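Side-chain contacts in glycerol dehydrogenase (Bacillus coagulans, PDB 6CSJ), which probably oxidises glycerol to dihydroxyacetone with NAD+ and, in this double-mutant form, has acquired D-lactate dehydrogenase activity: residues Ser298-Leu301 against Pro306-Leu309; Gly278-Leu283 against Asp356-Tyr361; Asp86-Ile91 against Lys101-Tyr106; Glu26-Lys31 against Pro110-Pro115; Tyr207-Leu212 against Ile234-Tyr239. The protein carries 2 engineered substitutions. One frame throughout, in Å; residues are numbered along the deposited sequence.

Contact 1. Residues Ser298-Leu301 against Pro306-Leu309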
# COMPACT_ATOMS: atom_id res chain seq x y z
N SER A 298 21.13 5.01 -1.73
CA SER A 298 21.90 3.80 -2.03
C SER A 298 20.98 2.57 -2.15
O SER A 298 21.07 1.81 -3.12
CB SER A 298 22.96 3.56 -0.96
OG SER A 298 23.71 2.38 -1.22
N PHE A 299 20.11 2.38 -1.16
CA PHE A 299 19.13 1.32 -1.22
C PHE A 299 18.26 1.41 -2.48
O PHE A 299 18.05 0.40 -3.16
CB PHE A 299 18.23 1.30 0.02
CG PHE A 299 17.06 0.38 -0.12
CD1 PHE A 299 17.26 -0.99 -0.09
CD2 PHE A 299 15.78 0.88 -0.38
CE1 PHE A 299 16.20 -1.86 -0.27
CE2 PHE A 299 14.71 0.01 -0.55
CZ PHE A 299 14.92 -1.36 -0.49
N CYS A 300 17.76 2.61 -2.79
CA CYS A 300 16.89 2.81 -3.96
C CYS A 300 17.62 2.45 -5.26
O CYS A 300 17.06 1.76 -6.12
CB CYS A 300 16.34 4.24 -4.01
SG CYS A 300 15.11 4.68 -2.75
N LEU A 301 18.86 2.90 -5.40
CA LEU A 301 19.66 2.53 -6.58
C LEU A 301 19.93 1.02 -6.67
O LEU A 301 19.92 0.48 -7.76
CB LEU A 301 20.98 3.30 -6.62
CG LEU A 301 20.85 4.80 -6.83
CD1 LEU A 301 22.18 5.49 -6.60
CD2 LEU A 301 20.29 5.14 -8.22
N PRO A 306 13.12 4.95 -8.02
CA PRO A 306 13.51 6.28 -8.51
C PRO A 306 14.05 7.21 -7.41
O PRO A 306 13.51 7.24 -6.30
CB PRO A 306 12.21 6.82 -9.10
CG PRO A 306 11.14 6.14 -8.33
CD PRO A 306 11.65 4.77 -8.06
N VAL A 307 15.12 7.94 -7.73
CA VAL A 307 15.68 9.00 -6.85
C VAL A 307 15.77 10.38 -7.54
O VAL A 307 16.38 11.30 -7.00
CB VAL A 307 17.06 8.60 -6.29
CG1 VAL A 307 16.94 7.33 -5.46
CG2 VAL A 307 18.11 8.43 -7.39
N THR A 308 15.18 10.53 -8.72
CA THR A 308 15.08 11.81 -9.41
C THR A 308 13.70 11.93 -10.06
O THR A 308 12.98 10.94 -10.19
CB THR A 308 16.15 11.95 -10.51
OG1 THR A 308 15.90 11.01 -11.56
CG2 THR A 308 17.54 11.72 -9.95
N LEU A 309 13.37 13.14 -10.47
CA LEU A 309 12.18 13.39 -11.29
C LEU A 309 12.31 12.73 -12.66
O LEU A 309 11.33 12.22 -13.19
CB LEU A 309 11.92 14.90 -11.43
CG LEU A 309 11.48 15.57 -10.13
CD1 LEU A 309 11.56 17.08 -10.27
CD2 LEU A 309 10.07 15.13 -9.73
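C300 and V307 meet where the chain, leaving helix 290-303, doubles back so that the loop after the helix lies against its last turns. The site belongs to the all-helical part of this iron-containing alcohol dehydrogenase, and the fold-back is short: only four residues separate the two segments, and the CA atoms of C300 and P306 come within 6.6 Å.

The tight half is buried. Both C300 and V307 send their CB toward the other segment, and CB of C300 rests on CG1 of V307 at 3.5 Å. The valine is set for this by a chi1 of -60°, which places CG1 anti to the carbonyl carbon and puts CG2 in the crowded position between the backbone N and that carbon. C300 also touches L305 and L173 of helix 162-173, while the backbone N of V307 is hydrogen-bonded to OD2 of D311, a fixed point for the loop.

The looser half lies toward solvent. L301 is partly exposed, and its first bond leads neither toward the loop nor away from it; only the end of the chain swings in. The leucine crosses the valine at about a right angle, and a single methyl of each does the touching, CD2 of L301 to CG2 of V307, 4.0 Å apart. K363 of helix 345-365 touches both residues. On the buried side, SG of C300 lies 4.2 Å from CG1 of V307, farther from that methyl than its own CB.

Contact 2. Residues Gly278-Leu283 against Asp356-Tyr361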
# COMPACT_ATOMS: atom_id res chain seq x y z
N GLY A 278 9.20 10.73 -3.01
CA GLY A 278 8.60 11.55 -1.96
C GLY A 278 9.30 11.42 -0.61
O GLY A 278 9.37 12.37 0.15
N THR A 279 9.81 10.23 -0.32
CA THR A 279 10.58 10.00 0.90
C THR A 279 11.88 10.80 0.87
O THR A 279 12.24 11.42 1.87
CB THR A 279 10.88 8.51 1.10
OG1 THR A 279 9.64 7.78 1.10
CG2 THR A 279 11.62 8.26 2.40
N LEU A 280 12.56 10.80 -0.28
CA LEU A 280 13.79 11.56 -0.43
C LEU A 280 13.51 13.05 -0.23
O LEU A 280 14.23 13.72 0.50
CB LEU A 280 14.44 11.30 -1.81
CG LEU A 280 15.75 12.04 -2.12
CD1 LEU A 280 16.79 11.74 -1.05
CD2 LEU A 280 16.26 11.66 -3.50
N ALA A 281 12.44 13.54 -0.85
CA ALA A 281 11.98 14.92 -0.67
C ALA A 281 11.66 15.23 0.80
O ALA A 281 12.01 16.31 1.29
CB ALA A 281 10.78 15.22 -1.56
N GLN A 282 11.02 14.30 1.52
CA GLN A 282 10.78 14.51 2.95
C GLN A 282 12.09 14.67 3.70
O GLN A 282 12.21 15.54 4.56
CB GLN A 282 9.93 13.42 3.61
CG GLN A 282 9.67 13.76 5.08
CD GLN A 282 8.73 12.83 5.80
OE1 GLN A 282 7.68 12.47 5.27
NE2 GLN A 282 9.07 12.48 7.04
N LEU A 283 13.08 13.85 3.37
CA LEU A 283 14.37 13.90 4.07
C LEU A 283 15.11 15.24 3.86
O LEU A 283 15.76 15.73 4.78
CB LEU A 283 15.26 12.71 3.67
CG LEU A 283 14.75 11.31 4.03
CD1 LEU A 283 15.69 10.26 3.49
CD2 LEU A 283 14.57 11.14 5.52
N ASP A 356 15.64 16.05 -6.21
CA ASP A 356 16.07 15.75 -7.58
C ASP A 356 17.56 16.02 -7.79
O ASP A 356 18.25 15.20 -8.38
CB ASP A 356 15.20 16.50 -8.60
CG ASP A 356 15.65 16.29 -10.02
OD1 ASP A 356 15.33 15.23 -10.62
OD2 ASP A 356 16.34 17.18 -10.55
N SER A 357 18.06 17.16 -7.29
CA SER A 357 19.50 17.48 -7.39
C SER A 357 20.36 16.48 -6.60
O SER A 357 21.40 16.06 -7.09
CB SER A 357 19.81 18.91 -6.91
OG SER A 357 19.00 19.89 -7.56
N VAL A 358 19.93 16.13 -5.38
CA VAL A 358 20.65 15.14 -4.55
C VAL A 358 20.70 13.76 -5.24
O VAL A 358 21.74 13.10 -5.25
CB VAL A 358 20.02 15.03 -3.12
CG1 VAL A 358 20.52 13.80 -2.38
CG2 VAL A 358 20.35 16.27 -2.31
N GLY A 359 19.58 13.34 -5.81
CA GLY A 359 19.52 12.08 -6.55
C GLY A 359 20.44 12.04 -7.75
O GLY A 359 21.16 11.05 -7.95
N ARG A 360 20.41 13.11 -8.55
CA ARG A 360 21.30 13.24 -9.71
C ARG A 360 22.74 13.21 -9.25
O ARG A 360 23.55 12.50 -9.82
CB ARG A 360 21.01 14.53 -10.51
CG ARG A 360 19.72 14.48 -11.31
CD ARG A 360 19.49 15.79 -12.06
NE ARG A 360 20.29 15.90 -13.28
CZ ARG A 360 21.48 16.49 -13.40
NH1 ARG A 360 22.08 17.08 -12.36
NH2 ARG A 360 22.08 16.51 -14.59
N TYR A 361 23.03 13.93 -8.17
CA TYR A 361 24.39 14.02 -7.62
C TYR A 361 24.94 12.65 -7.26
O TYR A 361 26.07 12.33 -7.65
CB TYR A 361 24.43 14.97 -6.40
CG TYR A 361 25.75 14.96 -5.66
CD1 TYR A 361 26.82 15.77 -6.07
CD2 TYR A 361 25.93 14.13 -4.54
CE1 TYR A 361 28.03 15.75 -5.39
CE2 TYR A 361 27.14 14.10 -3.87
CZ TYR A 361 28.18 14.92 -4.29
OH TYR A 361 29.37 14.88 -3.60
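L280 makes a light helix-to-helix contact, built from methyl groups and backbone, with V358 and G359, joining helix 271-285 to the C-terminal helix 345-365 in the all-helical part of the enzyme. Just 94 Å² is buried between the two segments, and their backbones stay well apart, the nearest CA atoms, those of L280 and G359, being 8.4 Å from each other.

What spans this distance is one leucine. With CG anti to the backbone N (chi1 -180°), the side chain of L280 runs straight out from its helix, and its two methyls part at the end to address different neighbours. CD1 faces the valine and stands 4.5 Å from CG1 of V358. CD2 is turned to the bare backbone of the glycine, 4.4 Å from N of G359 and 4.5 Å from CA of G359. Because G359 has no side chain, the methyl looks directly onto the main chain of helix 345-365; a CB there would point at the leucine.

Helix 290-303 also borders the junction: I293 touches both L280 and V358, and V297 touches L280. The contact is thus one edge of a three-helix cluster. Loop residues are tied in as well, for OD1 of D356 is hydrogen-bonded to N of L309.

Chemically, methyl groups facing a methyl and a glycine backbone impose no direction of their own. The relative setting of the two helices at this point therefore probably rests on shape and the hydrophobic effect more than on directed bonds.

Contact 3. Residues Asp86-Ile91 against Lys101-Tyr106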
# COMPACT_ATOMS: atom_id res chain seq x y z
N ASP A 86 -22.25 -14.97 4.31
CA ASP A 86 -21.94 -14.37 5.62
C ASP A 86 -20.43 -14.08 5.84
O ASP A 86 -19.99 -13.82 6.96
CB ASP A 86 -22.50 -15.26 6.75
CG ASP A 86 -21.90 -16.66 6.75
OD1 ASP A 86 -21.12 -17.00 5.83
OD2 ASP A 86 -22.23 -17.44 7.67
N VAL A 87 -19.65 -14.15 4.75
CA VAL A 87 -18.25 -13.69 4.74
C VAL A 87 -17.85 -13.37 3.30
O VAL A 87 -18.22 -14.09 2.37
CB VAL A 87 -17.28 -14.73 5.40
CG1 VAL A 87 -17.37 -16.10 4.74
CG2 VAL A 87 -15.84 -14.23 5.38
N VAL A 88 -17.11 -12.27 3.11
CA VAL A 88 -16.70 -11.84 1.77
C VAL A 88 -15.18 -11.94 1.63
O VAL A 88 -14.44 -11.65 2.57
CB VAL A 88 -17.24 -10.42 1.42
CG1 VAL A 88 -16.92 -9.41 2.51
CG2 VAL A 88 -16.72 -9.95 0.06
N VAL A 89 -14.73 -12.36 0.46
CA VAL A 89 -13.32 -12.52 0.16
C VAL A 89 -13.02 -11.74 -1.10
O VAL A 89 -13.77 -11.82 -2.08
CB VAL A 89 -12.93 -14.00 -0.05
CG1 VAL A 89 -11.42 -14.13 -0.29
CG2 VAL A 89 -13.37 -14.85 1.14
N GLY A 90 -11.92 -10.98 -1.07
CA GLY A 90 -11.37 -10.32 -2.26
C GLY A 90 -10.01 -10.91 -2.56
O GLY A 90 -9.22 -11.10 -1.64
N ILE A 91 -9.76 -11.22 -3.83
CA ILE A 91 -8.50 -11.80 -4.27
C ILE A 91 -8.03 -11.02 -5.49
O ILE A 91 -8.71 -10.98 -6.50
CB ILE A 91 -8.63 -13.32 -4.62
CG1 ILE A 91 -9.37 -14.08 -3.50
CG2 ILE A 91 -7.26 -13.94 -4.87
CD1 ILE A 91 -9.58 -15.55 -3.79
N LYS A 101 -13.83 -5.03 0.85
CA LYS A 101 -13.95 -4.36 2.15
C LYS A 101 -15.25 -3.55 2.22
O LYS A 101 -15.96 -3.60 3.22
CB LYS A 101 -12.76 -3.42 2.41
CG LYS A 101 -11.39 -4.07 2.51
CD LYS A 101 -10.33 -3.04 2.86
CE LYS A 101 -9.02 -3.29 2.14
NZ LYS A 101 -8.03 -2.19 2.38
N ALA A 102 -15.54 -2.82 1.14
CA ALA A 102 -16.80 -2.07 1.00
C ALA A 102 -18.03 -2.98 1.11
O ALA A 102 -18.97 -2.67 1.86
CB ALA A 102 -16.82 -1.30 -0.32
N VAL A 103 -18.01 -4.11 0.39
CA VAL A 103 -19.10 -5.10 0.46
C VAL A 103 -19.31 -5.62 1.88
O VAL A 103 -20.44 -5.76 2.33
CB VAL A 103 -18.90 -6.27 -0.55
CG1 VAL A 103 -19.87 -7.42 -0.29
CG2 VAL A 103 -19.08 -5.78 -1.98
N GLY A 104 -18.22 -5.91 2.59
CA GLY A 104 -18.32 -6.38 3.97
C GLY A 104 -18.90 -5.34 4.90
O GLY A 104 -19.66 -5.66 5.80
N TYR A 105 -18.52 -4.08 4.66
CA TYR A 105 -19.06 -2.94 5.41
C TYR A 105 -20.57 -2.76 5.18
O TYR A 105 -21.34 -2.74 6.15
CB TYR A 105 -18.30 -1.66 5.04
CG TYR A 105 -18.90 -0.39 5.59
CD1 TYR A 105 -19.11 -0.24 6.97
CD2 TYR A 105 -19.25 0.67 4.75
CE1 TYR A 105 -19.68 0.91 7.49
CE2 TYR A 105 -19.83 1.82 5.26
CZ TYR A 105 -20.04 1.94 6.62
OH TYR A 105 -20.61 3.08 7.13
N TYR A 106 -20.98 -2.66 3.92
CA TYR A 106 -22.41 -2.46 3.58
C TYR A 106 -23.32 -3.64 4.00
O TYR A 106 -24.37 -3.41 4.58
CB TYR A 106 -22.59 -2.11 2.08
CG TYR A 106 -22.06 -0.72 1.71
CD1 TYR A 106 -22.58 0.43 2.29
CD2 TYR A 106 -21.03 -0.57 0.78
CE1 TYR A 106 -22.08 1.70 1.97
CE2 TYR A 106 -20.53 0.68 0.45
CZ TYR A 106 -21.06 1.81 1.05
OH TYR A 106 -20.57 3.05 0.72
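V88 reaches from its strand to V103 and G104 on the following helix, and its side chain can be read atom by atom. CB points at the helix and is 4.3 Å from CG1 of V103. Beyond it the branches divide the work. CG1, placed between the backbone N and the carbonyl carbon by a chi1 of 51°, rests on the backbone of the glycine, 3.6 Å from CA of G104 and 3.7 Å from N of G104. The fit is close: a CB modelled on G104 would come to 3.3 Å from CG1 of V88.

Strand 87-92, helix 94-106 and strand 111-115 form a beta-alpha-beta unit, a building block of the Rossmann-like nucleotide-binding part of this enzyme family, and the glycine lets the helix ride near the sheet, with the CA atoms of V88 and G104 6.1 Å apart. The other methyl of V88, CG2, lies anti to the backbone N and meets CG1 of V103 at 4.1 Å, the two valines crossing at a slant. I35 of the adjacent strand and I109 also touch V88, while V103 has C77 of helix 70-82 at its flank.

Contact 4. Residues Glu26-Lys31 against Pro110-Pro115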
# COMPACT_ATOMS: atom_id res chain seq x y z
N GLU A 26 -14.29 -20.70 6.68
CA GLU A 26 -15.07 -21.51 7.65
C GLU A 26 -14.96 -21.02 9.12
O GLU A 26 -15.90 -21.21 9.88
CB GLU A 26 -14.69 -23.01 7.56
CG GLU A 26 -15.10 -23.74 6.27
CD GLU A 26 -16.60 -23.78 6.00
OE1 GLU A 26 -17.41 -23.60 6.95
OE2 GLU A 26 -16.96 -23.98 4.82
N ARG A 27 -13.85 -20.39 9.50
CA ARG A 27 -13.72 -19.79 10.84
C ARG A 27 -14.63 -18.57 11.05
O ARG A 27 -14.97 -18.25 12.19
CB ARG A 27 -12.28 -19.36 11.13
CG ARG A 27 -11.27 -20.50 11.22
CD ARG A 27 -9.94 -19.97 11.70
NE ARG A 27 -8.82 -20.86 11.40
CZ ARG A 27 -7.56 -20.63 11.79
NH1 ARG A 27 -7.23 -19.54 12.49
NH2 ARG A 27 -6.59 -21.50 11.46
N LEU A 28 -14.98 -17.88 9.97
CA LEU A 28 -15.79 -16.66 10.01
C LEU A 28 -17.25 -16.86 9.63
O LEU A 28 -18.10 -16.12 10.12
CB LEU A 28 -15.18 -15.59 9.09
CG LEU A 28 -13.77 -15.17 9.48
CD1 LEU A 28 -13.17 -14.28 8.39
CD2 LEU A 28 -13.78 -14.48 10.83
N GLY A 29 -17.54 -17.80 8.73
CA GLY A 29 -18.92 -18.12 8.35
C GLY A 29 -19.10 -19.39 7.53
O GLY A 29 -18.14 -20.06 7.13
N LYS A 30 -20.37 -19.72 7.27
CA LYS A 30 -20.75 -20.93 6.54
C LYS A 30 -20.70 -20.80 5.01
O LYS A 30 -20.59 -21.80 4.33
CB LYS A 30 -22.14 -21.38 6.99
CG LYS A 30 -22.11 -22.10 8.34
CD LYS A 30 -21.93 -21.26 9.60
CE LYS A 30 -21.26 -22.09 10.71
NZ LYS A 30 -21.65 -21.73 12.10
N LYS A 31 -20.78 -19.57 4.50
CA LYS A 31 -20.92 -19.33 3.06
C LYS A 31 -20.10 -18.11 2.61
O LYS A 31 -20.43 -16.98 2.95
CB LYS A 31 -22.41 -19.15 2.73
CG LYS A 31 -22.74 -18.90 1.27
CD LYS A 31 -22.58 -20.15 0.43
CE LYS A 31 -22.72 -19.84 -1.06
NZ LYS A 31 -24.10 -19.49 -1.48
N PRO A 110 -17.96 -10.14 7.95
CA PRO A 110 -16.49 -10.09 8.01
C PRO A 110 -15.84 -10.23 6.63
O PRO A 110 -16.48 -10.71 5.69
CB PRO A 110 -16.12 -11.26 8.92
CG PRO A 110 -17.33 -12.15 8.95
CD PRO A 110 -18.51 -11.25 8.76
N VAL A 111 -14.60 -9.77 6.52
CA VAL A 111 -13.89 -9.65 5.24
C VAL A 111 -12.53 -10.35 5.29
O VAL A 111 -11.83 -10.31 6.30
CB VAL A 111 -13.65 -8.16 4.90
CG1 VAL A 111 -12.97 -8.05 3.54
CG2 VAL A 111 -14.93 -7.37 4.98
N ILE A 112 -12.18 -10.99 4.17
CA ILE A 112 -10.85 -11.55 3.94
C ILE A 112 -10.30 -10.89 2.68
O ILE A 112 -10.94 -10.92 1.64
CB ILE A 112 -10.87 -13.08 3.76
CG1 ILE A 112 -11.45 -13.74 5.03
CG2 ILE A 112 -9.47 -13.62 3.46
CD1 ILE A 112 -11.40 -15.26 5.04
N VAL A 113 -9.12 -10.28 2.79
CA VAL A 113 -8.43 -9.73 1.64
C VAL A 113 -7.20 -10.59 1.39
O VAL A 113 -6.47 -10.92 2.32
CB VAL A 113 -8.09 -8.22 1.78
CG1 VAL A 113 -9.38 -7.41 1.91
CG2 VAL A 113 -7.18 -7.93 2.96
N ALA A 114 -7.01 -10.97 0.13
CA ALA A 114 -5.93 -11.85 -0.28
C ALA A 114 -5.24 -11.24 -1.50
O ALA A 114 -5.59 -11.57 -2.63
CB ALA A 114 -6.48 -13.24 -0.59
N PRO A 115 -4.27 -10.34 -1.27
CA PRO A 115 -3.57 -9.71 -2.40
C PRO A 115 -2.77 -10.74 -3.20
O PRO A 115 -2.23 -11.68 -2.62
CB PRO A 115 -2.62 -8.70 -1.75
CG PRO A 115 -3.07 -8.57 -0.34
CD PRO A 115 -3.75 -9.86 0.02
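L28, near the end of helix 21-28, carries the whole contact with P110 and I112. Its CB comes up to the CG corner of the proline ring, 4.1 Å from CG of P110, at the partly exposed border. Further out, the torsion about the first bond (chi1 -62°) sets CG anti to the carbonyl carbon, and CD1 continues from there to the buried isoleucine. One methyl here bridges two atoms of a single branch: CD1 of L28 is 3.8 Å from CG1 of I112 and 3.9 Å from CD1 of I112, the two side chains meeting aslant.

At G29 the chain is extended, and the next two backbone nitrogens, of K30 and K31, are hydrogen-bonded to the two carboxylate oxygens of D86. The lysine tail at the end of the segment is held too, NZ of K31 bonding to O of E83.

In the fold, strand 111-115 runs between strands 87-92 and 149-153 of the parallel sheet. L28 also touches V87 and F149 on those two neighbours, so helix 21-28 packs across three strands, on the face opposite helix 94-106, which receives V113.

Contact 5. Residues Tyr207-Leu212 against Ile234-Tyr239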
# COMPACT_ATOMS: atom_id res chain seq x y z
N TYR A 207 11.43 -0.28 7.99
CA TYR A 207 12.58 0.37 7.35
C TYR A 207 13.84 -0.51 7.38
O TYR A 207 14.47 -0.74 6.35
CB TYR A 207 12.90 1.73 8.00
CG TYR A 207 14.12 2.40 7.40
CD1 TYR A 207 14.07 2.97 6.12
CD2 TYR A 207 15.34 2.40 8.07
CE1 TYR A 207 15.18 3.55 5.55
CE2 TYR A 207 16.47 2.99 7.50
CZ TYR A 207 16.39 3.55 6.25
OH TYR A 207 17.51 4.11 5.70
N ASP A 208 14.19 -0.98 8.57
CA ASP A 208 15.36 -1.85 8.75
C ASP A 208 15.31 -3.10 7.87
O ASP A 208 16.34 -3.52 7.34
CB ASP A 208 15.49 -2.29 10.21
CG ASP A 208 15.86 -1.15 11.15
OD1 ASP A 208 16.25 -0.08 10.68
OD2 ASP A 208 15.75 -1.35 12.38
N THR A 209 14.12 -3.69 7.74
CA THR A 209 13.92 -4.88 6.91
C THR A 209 14.14 -4.56 5.42
O THR A 209 14.75 -5.35 4.71
CB THR A 209 12.52 -5.52 7.12
OG1 THR A 209 12.32 -5.81 8.51
CG2 THR A 209 12.37 -6.80 6.33
N GLN A 210 13.70 -3.39 4.96
CA GLN A 210 13.95 -2.99 3.57
C GLN A 210 15.45 -2.90 3.29
O GLN A 210 15.93 -3.47 2.31
CB GLN A 210 13.29 -1.65 3.22
CG GLN A 210 11.77 -1.61 3.35
CD GLN A 210 11.06 -2.67 2.51
OE1 GLN A 210 11.50 -2.99 1.40
NE2 GLN A 210 9.96 -3.21 3.04
N ILE A 211 16.19 -2.23 4.18
CA ILE A 211 17.64 -2.02 4.01
C ILE A 211 18.39 -3.37 4.03
O ILE A 211 19.20 -3.63 3.14
CB ILE A 211 18.22 -1.04 5.09
CG1 ILE A 211 17.56 0.35 5.01
CG2 ILE A 211 19.74 -0.91 4.99
CD1 ILE A 211 17.57 0.99 3.64
N LEU A 212 18.10 -4.22 5.00
CA LEU A 212 18.77 -5.52 5.14
C LEU A 212 18.38 -6.57 4.09
O LEU A 212 19.23 -7.37 3.68
CB LEU A 212 18.55 -6.09 6.56
CG LEU A 212 19.18 -5.27 7.71
CD1 LEU A 212 18.68 -5.73 9.08
CD2 LEU A 212 20.71 -5.32 7.66
N ILE A 234 7.68 -9.35 2.02
CA ILE A 234 6.22 -9.37 1.89
C ILE A 234 5.55 -8.96 3.21
O ILE A 234 4.62 -8.16 3.19
CB ILE A 234 5.72 -10.74 1.35
CG1 ILE A 234 6.07 -10.82 -0.16
CG2 ILE A 234 4.22 -10.90 1.58
CD1 ILE A 234 5.80 -12.15 -0.81
N GLU A 235 6.05 -9.48 4.33
CA GLU A 235 5.55 -9.08 5.65
C GLU A 235 5.79 -7.58 5.88
O GLU A 235 4.88 -6.86 6.33
CB GLU A 235 6.20 -9.91 6.77
CG GLU A 235 5.58 -9.63 8.14
CD GLU A 235 6.33 -10.22 9.33
OE1 GLU A 235 7.05 -11.24 9.18
OE2 GLU A 235 6.15 -9.66 10.43
N ALA A 236 7.00 -7.10 5.56
CA ALA A 236 7.33 -5.68 5.74
C ALA A 236 6.50 -4.73 4.86
O ALA A 236 6.00 -3.71 5.33
CB ALA A 236 8.82 -5.46 5.50
N ASN A 237 6.36 -5.10 3.58
CA ASN A 237 5.54 -4.35 2.62
C ASN A 237 4.06 -4.27 2.99
O ASN A 237 3.38 -3.34 2.56
CB ASN A 237 5.66 -4.96 1.22
CG ASN A 237 6.99 -4.67 0.55
OD1 ASN A 237 7.92 -4.14 1.18
ND2 ASN A 237 7.11 -5.03 -0.73
N THR A 238 3.57 -5.24 3.76
CA THR A 238 2.14 -5.38 4.01
C THR A 238 1.77 -5.13 5.47
O THR A 238 1.10 -4.14 5.78
CB THR A 238 1.65 -6.76 3.55
OG1 THR A 238 2.14 -7.02 2.23
CG2 THR A 238 0.12 -6.82 3.52
N TYR A 239 2.19 -5.99 6.38
CA TYR A 239 1.79 -5.81 7.77
C TYR A 239 2.54 -4.65 8.43
O TYR A 239 1.92 -3.71 8.90
CB TYR A 239 1.97 -7.08 8.59
CG TYR A 239 1.30 -7.00 9.95
CD1 TYR A 239 -0.07 -7.21 10.06
CD2 TYR A 239 2.01 -6.70 11.11
CE1 TYR A 239 -0.73 -7.11 11.27
CE2 TYR A 239 1.35 -6.62 12.34
CZ TYR A 239 -0.03 -6.83 12.40
OH TYR A 239 -0.73 -6.76 13.59
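Q210 and N237 approach at about a right angle as side chains, yet their amide planes are only 19° apart. NE2 of Q210 donates to OD1 of N237 over 2.9 Å, almost in line with the asparagine's C=O bond; the bond is bent at the hydrogen (143°), and the oxygen lies somewhat out of the glutamine's own amide plane. A bend at chi2 brings the glutamine tip across, although its first bond does not aim at the other helix. The same nitrogen sits 3.5 Å from CB of A236, and that methyl also receives the threonine, CG2 of T209 at 3.9 Å from CB of A236. OG1 of T209 turns back to O of L205.

The asparagine is gripped at both ends, its ND2 being hydrogen-bonded to O of A118. An alanine in place of Q210 would probably leave OD1 of N237, a buried acceptor, without this donor and open a gap beside A236.

Helices 197-221 and 228-248, successive in the chain, run roughly antiparallel here (147°). The arrangement is that of an alpha-helical hairpin with one buried amide pair, part of the helical domain common to iron-containing alcohol dehydrogenases.

How the contacts relate
The five contacts fall into two groups. Contacts 3 and 4, centres 8 Å apart, share the parallel sheet: strands 87-92 and 111-115 are neighbours in it, and the chain span of contact 3 lies within that of contact 4. Contact 5 follows along the chain, and then contact 2, whose span encloses contact 1; these three belong to the helices. Contacts 1 and 2 touch, also with centres 8 Å apart, and F299 of contact 1 packs on Q210 and I211 of contact 5. About 40 Å separates the centres of contacts 2 and 3, with the middle of the chain between them, consistent with the family's two domains, nucleotide-binding and helical, with catalysis in the cleft between.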